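Local coordinates for cephalosporin acylase (Bacillus halodurans, PDB 2NLZ), which is a cephalosporin acylase of the gamma-glutamyltranspeptidase family, cleaving the amide that joins the acyl side chain to the cephalosporin nucleus, at the interface of chains A and B. Coordinates in Å, arbitrary orientation; residue numbers count along the deposited sequence, not the author numbering. Chains: chain A/B, Cephalosporin acylase.

Contact 1: the interface of chains A and B. Residues chain A 291, 460, 464, 467-469; chain B 11-13.
The N-terminal arm of chain B, ahead of its first strand (19-21), lies against chain A here, with B:Tyr12 inserted between A:Leu460 and the C-terminal end of helix 462-467. B:Tyr12 buries 103 Å² against chain A, more than any other residue of the patch. Its ring is held on two faces by different chains. B:Pro11 of its own chain lays CB over the ring centre, whereas A:Ala468 comes to the opposite face, displaced toward the rim, with its CA 3.7 Å from B:Tyr12 CD2. A:Leu460 closes on the ring at its edge, in the ring plane, its methyl CD2 lying 3.6 Å from B:Tyr12 CE2. On the same face as A:Ala468, but over the CD1 side, A:Pro469 crosses the tyrosine at about a right angle and sets its CD 3.6 Å from B:Tyr12 CD1. The carbonyl oxygen of A:Ala464, in the first turn of helix 462-467, approaches CD2 of the ring, tilted out of its plane. With CG next to the backbone N and opposite the carbonyl carbon (chi1 -45°), B:Tyr12 directs its phenol away from the arm and along chain A. The hydroxyl therefore reaches the aliphatic stem of A:Lys291, with B:Tyr12 OH 3.3 Å from A:Lys291 CD; it is the methylene groups of the lysine that touch, its chain running extended until it bends at the last torsion (chi4 58°). Either side of the tyrosine, the two prolines add smaller contacts. B:Pro11 rests its CD 3.8 Å from A:Ala464 CB and its CG against the CD1 methyl of A:Leu460, while the carbonyl oxygen of B:Pro13 faces the CB of A:Asp467. Packing of an aromatic ring, prolines and small aliphatic groups dominates the patch. It probably anchors the N-terminal arm of one subunit on the surface of the other, and may thereby help hold the two chains together in the deposited assembly.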
loop_
_atom_site.group_PDB
_atom_site.type_symbol
_atom_site.label_atom_id
_atom_site.label_comp_id
_atom_site.label_asym_id
_atom_site.label_seq_id
_atom_site.Cartn_x
_atom_site.Cartn_y
_atom_site.Cartn_z
ATOM N N LYS A 291 -6.993 1.679 -17.425
ATOM C CA LYS A 291 -6.166 2.837 -17.095
ATOM C C LYS A 291 -4.751 2.500 -16.633
ATOM O O LYS A 291 -3.786 3.115 -17.083
ATOM C CB LYS A 291 -6.867 3.661 -16.008
ATOM C CG LYS A 291 -6.048 4.817 -15.451
ATOM C CD LYS A 291 -6.879 5.720 -14.566
ATOM C CE LYS A 291 -5.993 6.639 -13.767
ATOM N NZ LYS A 291 -5.139 7.461 -14.656
ATOM N N LEU A 460 -14.044 6.822 -14.081
ATOM C CA LEU A 460 -13.850 7.258 -12.704
ATOM C C LEU A 460 -14.839 8.366 -12.328
ATOM O O LEU A 460 -15.157 9.230 -13.157
ATOM C CB LEU A 460 -12.407 7.730 -12.496
ATOM C CG LEU A 460 -11.354 6.729 -11.989
ATOM C CD1 LEU A 460 -11.802 5.279 -12.100
ATOM C CD2 LEU A 460 -10.029 6.949 -12.724
ATOM N N ALA A 464 -12.590 10.373 -7.437
ATOM C CA ALA A 464 -11.621 9.372 -7.908
ATOM C C ALA A 464 -10.715 9.863 -9.061
ATOM O O ALA A 464 -9.507 9.603 -9.061
ATOM C CB ALA A 464 -12.347 8.100 -8.311
ATOM N N ASP A 467 -8.394 11.989 -7.377
ATOM C CA ASP A 467 -7.569 11.224 -6.456
ATOM C C ASP A 467 -6.441 10.530 -7.195
ATOM O O ASP A 467 -5.336 10.403 -6.669
ATOM C CB ASP A 467 -8.410 10.169 -5.738
ATOM C CG ASP A 467 -9.395 10.766 -4.749
ATOM O OD1 ASP A 467 -9.140 11.868 -4.234
ATOM O OD2 ASP A 467 -10.427 10.118 -4.478
ATOM N N ALA A 468 -6.733 10.091 -8.419
ATOM C CA ALA A 468 -5.806 9.314 -9.256
ATOM C C ALA A 468 -4.391 9.884 -9.318
ATOM O O ALA A 468 -4.216 11.091 -9.422
ATOM C CB ALA A 468 -6.369 9.151 -10.657
ATOM N N PRO A 469 -3.378 9.009 -9.213
ATOM C CA PRO A 469 -1.987 9.461 -9.274
ATOM C C PRO A 469 -1.652 10.142 -10.602
ATOM O O PRO A 469 -2.148 9.747 -11.650
ATOM C CB PRO A 469 -1.183 8.166 -9.095
ATOM C CG PRO A 469 -2.143 7.041 -9.395
ATOM C CD PRO A 469 -3.486 7.553 -9.000
ATOM N N PRO B 11 -11.119 3.830 -6.512
ATOM C CA PRO B 11 -9.933 2.984 -6.695
ATOM C C PRO B 11 -8.665 3.521 -6.043
ATOM O O PRO B 11 -7.731 2.761 -5.828
ATOM C CB PRO B 11 -9.739 2.959 -8.223
ATOM C CG PRO B 11 -11.014 3.483 -8.804
ATOM C CD PRO B 11 -11.538 4.446 -7.779
ATOM N N TYR B 12 -8.631 4.816 -5.740
ATOM C CA TYR B 12 -7.414 5.474 -5.262
ATOM C C TYR B 12 -7.661 6.071 -3.876
ATOM O O TYR B 12 -8.797 6.431 -3.552
ATOM C CB TYR B 12 -6.933 6.539 -6.288
ATOM C CG TYR B 12 -6.977 6.012 -7.713
ATOM C CD1 TYR B 12 -6.027 5.091 -8.162
ATOM C CD2 TYR B 12 -8.003 6.383 -8.591
ATOM C CE1 TYR B 12 -6.077 4.572 -9.443
ATOM C CE2 TYR B 12 -8.062 5.866 -9.883
ATOM C CZ TYR B 12 -7.091 4.959 -10.298
ATOM O OH TYR B 12 -7.121 4.423 -11.565
ATOM N N PRO B 13 -6.610 6.137 -3.039
ATOM C CA PRO B 13 -6.711 6.798 -1.742
ATOM C C PRO B 13 -6.747 8.324 -1.851
ATOM O O PRO B 13 -6.168 8.903 -2.772
ATOM C CB PRO B 13 -5.446 6.335 -1.020
ATOM C CG PRO B 13 -4.474 6.068 -2.114
ATOM C CD PRO B 13 -5.274 5.555 -3.263
#

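Contact 2: the interface of chains A and B. Residues chain A 32, 35, 38-39, 42; chain B 35, 38-39, 42, 538.
A helix-on-helix interface around the two-fold axis pairs helix 31-42 of chain A with its copy in chain B, joining the two chains of the deposited assembly through reciprocal salt bridges. A:Lys42 and B:Asp39 meet from opposite directions: the ammonium nitrogen A:Lys42 NZ stands 3.0 Å from the carboxylate oxygen B:Asp39 OD2, which accepts through its syn lone pair. In the twin bridge B:Lys42 NZ lies 3.0 Å from A:Asp39 OD2, again on the syn side but 23° out of the carboxylate plane. Each ammonium also makes a weaker bond to the second oxygen, OD1, so it sits across the mouth of the carboxylate. Without the carboxylate of B:Asp39, as with an alanine here, the ammonium of A:Lys42 would probably lose its anionic mate and be free to turn away from the interface. Nearer the axis the carboxamides of A:Gln35 and B:Gln35 face each other with their planes 43° apart. As modelled, the NE2 atoms of A:Gln35 and B:Gln35 are 3.0 Å apart, and two donors cannot bond; turning one amide over would offer an oxygen, so its orientation is doubtful. Each glutamine has CG opposite its backbone N (A:Gln35 chi1 -161°) and bends at chi2, which brings the amide near CD2 of the partner's Leu38. At the margin A:Leu32 CD2 rests 3.8 Å from B:Ala538 O. The patch probably helps hold the two helices in register, if this pairing also forms in solution.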
loop_
_atom_site.group_PDB
_atom_site.type_symbol
_atom_site.label_atom_id
_atom_site.label_comp_id
_atom_site.label_asym_id
_atom_site.label_seq_id
_atom_site.Cartn_x
_atom_site.Cartn_y
_atom_site.Cartn_z
ATOM N N LEU A 32 -13.761 28.788 2.436
ATOM C CA LEU A 32 -14.520 30.008 2.645
ATOM C C LEU A 32 -14.871 30.697 1.315
ATOM O O LEU A 32 -15.846 31.450 1.229
ATOM C CB LEU A 32 -13.747 30.953 3.559
ATOM C CG LEU A 32 -13.398 30.436 4.959
ATOM C CD1 LEU A 32 -12.275 31.272 5.575
ATOM C CD2 LEU A 32 -14.651 30.403 5.854
ATOM N N GLN A 35 -17.809 28.902 0.310
ATOM C CA GLN A 35 -18.870 29.441 1.154
ATOM C C GLN A 35 -19.483 30.719 0.583
ATOM O O GLN A 35 -20.705 30.894 0.603
ATOM C CB GLN A 35 -18.338 29.674 2.574
ATOM C CG GLN A 35 -19.412 29.794 3.651
ATOM C CD GLN A 35 -20.173 28.497 3.912
ATOM O OE1 GLN A 35 -19.809 27.419 3.435
ATOM N NE2 GLN A 35 -21.233 28.603 4.693
ATOM N N LEU A 38 -21.885 29.903 -2.231
ATOM C CA LEU A 38 -23.079 29.371 -1.596
ATOM C C LEU A 38 -23.953 30.491 -1.052
ATOM O O LEU A 38 -25.171 30.477 -1.233
ATOM C CB LEU A 38 -22.690 28.422 -0.469
ATOM C CG LEU A 38 -22.848 26.929 -0.726
ATOM C CD1 LEU A 38 -22.362 26.513 -2.096
ATOM C CD2 LEU A 38 -22.118 26.184 0.357
ATOM N N ASP A 39 -23.323 31.464 -0.398
ATOM C CA ASP A 39 -24.041 32.605 0.156
ATOM C C ASP A 39 -24.715 33.409 -0.946
ATOM O O ASP A 39 -25.795 33.971 -0.750
ATOM C CB ASP A 39 -23.101 33.504 0.958
ATOM C CG ASP A 39 -22.661 32.877 2.262
ATOM O OD1 ASP A 39 -21.742 33.428 2.888
ATOM O OD2 ASP A 39 -23.230 31.844 2.666
ATOM N N LYS A 42 -27.677 31.432 -2.131
ATOM C CA LYS A 42 -28.698 31.729 -1.124
ATOM C C LYS A 42 -29.429 33.042 -1.367
ATOM O O LYS A 42 -30.652 33.090 -1.301
ATOM C CB LYS A 42 -28.072 31.784 0.262
ATOM C CG LYS A 42 -28.459 30.650 1.185
ATOM C CD LYS A 42 -27.612 30.669 2.454
ATOM C CE LYS A 42 -27.704 29.344 3.188
ATOM N NZ LYS A 42 -26.440 29.020 3.896
ATOM N N GLN B 35 -24.039 23.186 7.744
ATOM C CA GLN B 35 -24.427 24.453 7.153
ATOM C C GLN B 35 -25.463 25.159 8.023
ATOM O O GLN B 35 -25.412 26.375 8.190
ATOM C CB GLN B 35 -24.957 24.208 5.734
ATOM C CG GLN B 35 -25.012 25.429 4.825
ATOM C CD GLN B 35 -23.656 25.928 4.380
ATOM O OE1 GLN B 35 -22.637 25.260 4.535
ATOM N NE2 GLN B 35 -23.642 27.115 3.809
ATOM N N LEU B 38 -23.699 26.763 10.912
ATOM C CA LEU B 38 -22.985 27.934 10.430
ATOM C C LEU B 38 -23.935 29.103 10.268
ATOM O O LEU B 38 -23.594 30.241 10.597
ATOM C CB LEU B 38 -22.322 27.640 9.094
ATOM C CG LEU B 38 -20.818 27.423 9.109
ATOM C CD1 LEU B 38 -20.365 26.609 10.310
ATOM C CD2 LEU B 38 -20.418 26.759 7.803
ATOM N N ASP B 39 -25.131 28.804 9.767
ATOM C CA ASP B 39 -26.149 29.820 9.510
ATOM C C ASP B 39 -26.638 30.451 10.799
ATOM O O ASP B 39 -27.059 31.606 10.808
ATOM C CB ASP B 39 -27.341 29.217 8.751
ATOM C CG ASP B 39 -27.053 29.009 7.284
ATOM O OD1 ASP B 39 -27.957 28.511 6.588
ATOM O OD2 ASP B 39 -25.939 29.345 6.823
ATOM N N LYS B 42 -23.862 32.708 12.122
ATOM C CA LYS B 42 -24.067 33.949 11.346
ATOM C C LYS B 42 -25.113 34.846 11.977
ATOM O O LYS B 42 -24.869 36.028 12.203
ATOM C CB LYS B 42 -24.490 33.642 9.902
ATOM C CG LYS B 42 -23.430 33.917 8.847
ATOM C CD LYS B 42 -23.791 33.284 7.502
ATOM C CE LYS B 42 -22.579 33.232 6.564
ATOM N NZ LYS B 42 -22.632 32.095 5.595
ATOM N N ALA B 538 -15.835 25.899 8.527
ATOM C CA ALA B 538 -15.396 27.087 9.256
ATOM C C ALA B 538 -16.365 28.261 9.070
ATOM O O ALA B 538 -17.038 28.369 8.038
ATOM C CB ALA B 538 -13.996 27.482 8.804
#

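About 30 Å separates the C-alpha centres of contact 1 and contact 2, which share no residues. Both draw on the N-terminal part of the chain: the arm supplies one side of contact 1, received by later segments around A:Lys291, A:Leu460 and helix 462-467, and helix 31-42 supplies most of contact 2, joined there by strand 535-538. Contact 2 straddles the two-fold axis and contains both halves of its symmetry-related pairs, whereas contact 1 lies off the axis and recurs with the chains exchanged. Arm packing thus grips the pair away from the charged helix pairing, which probably limits rocking within the four-chain deposited assembly.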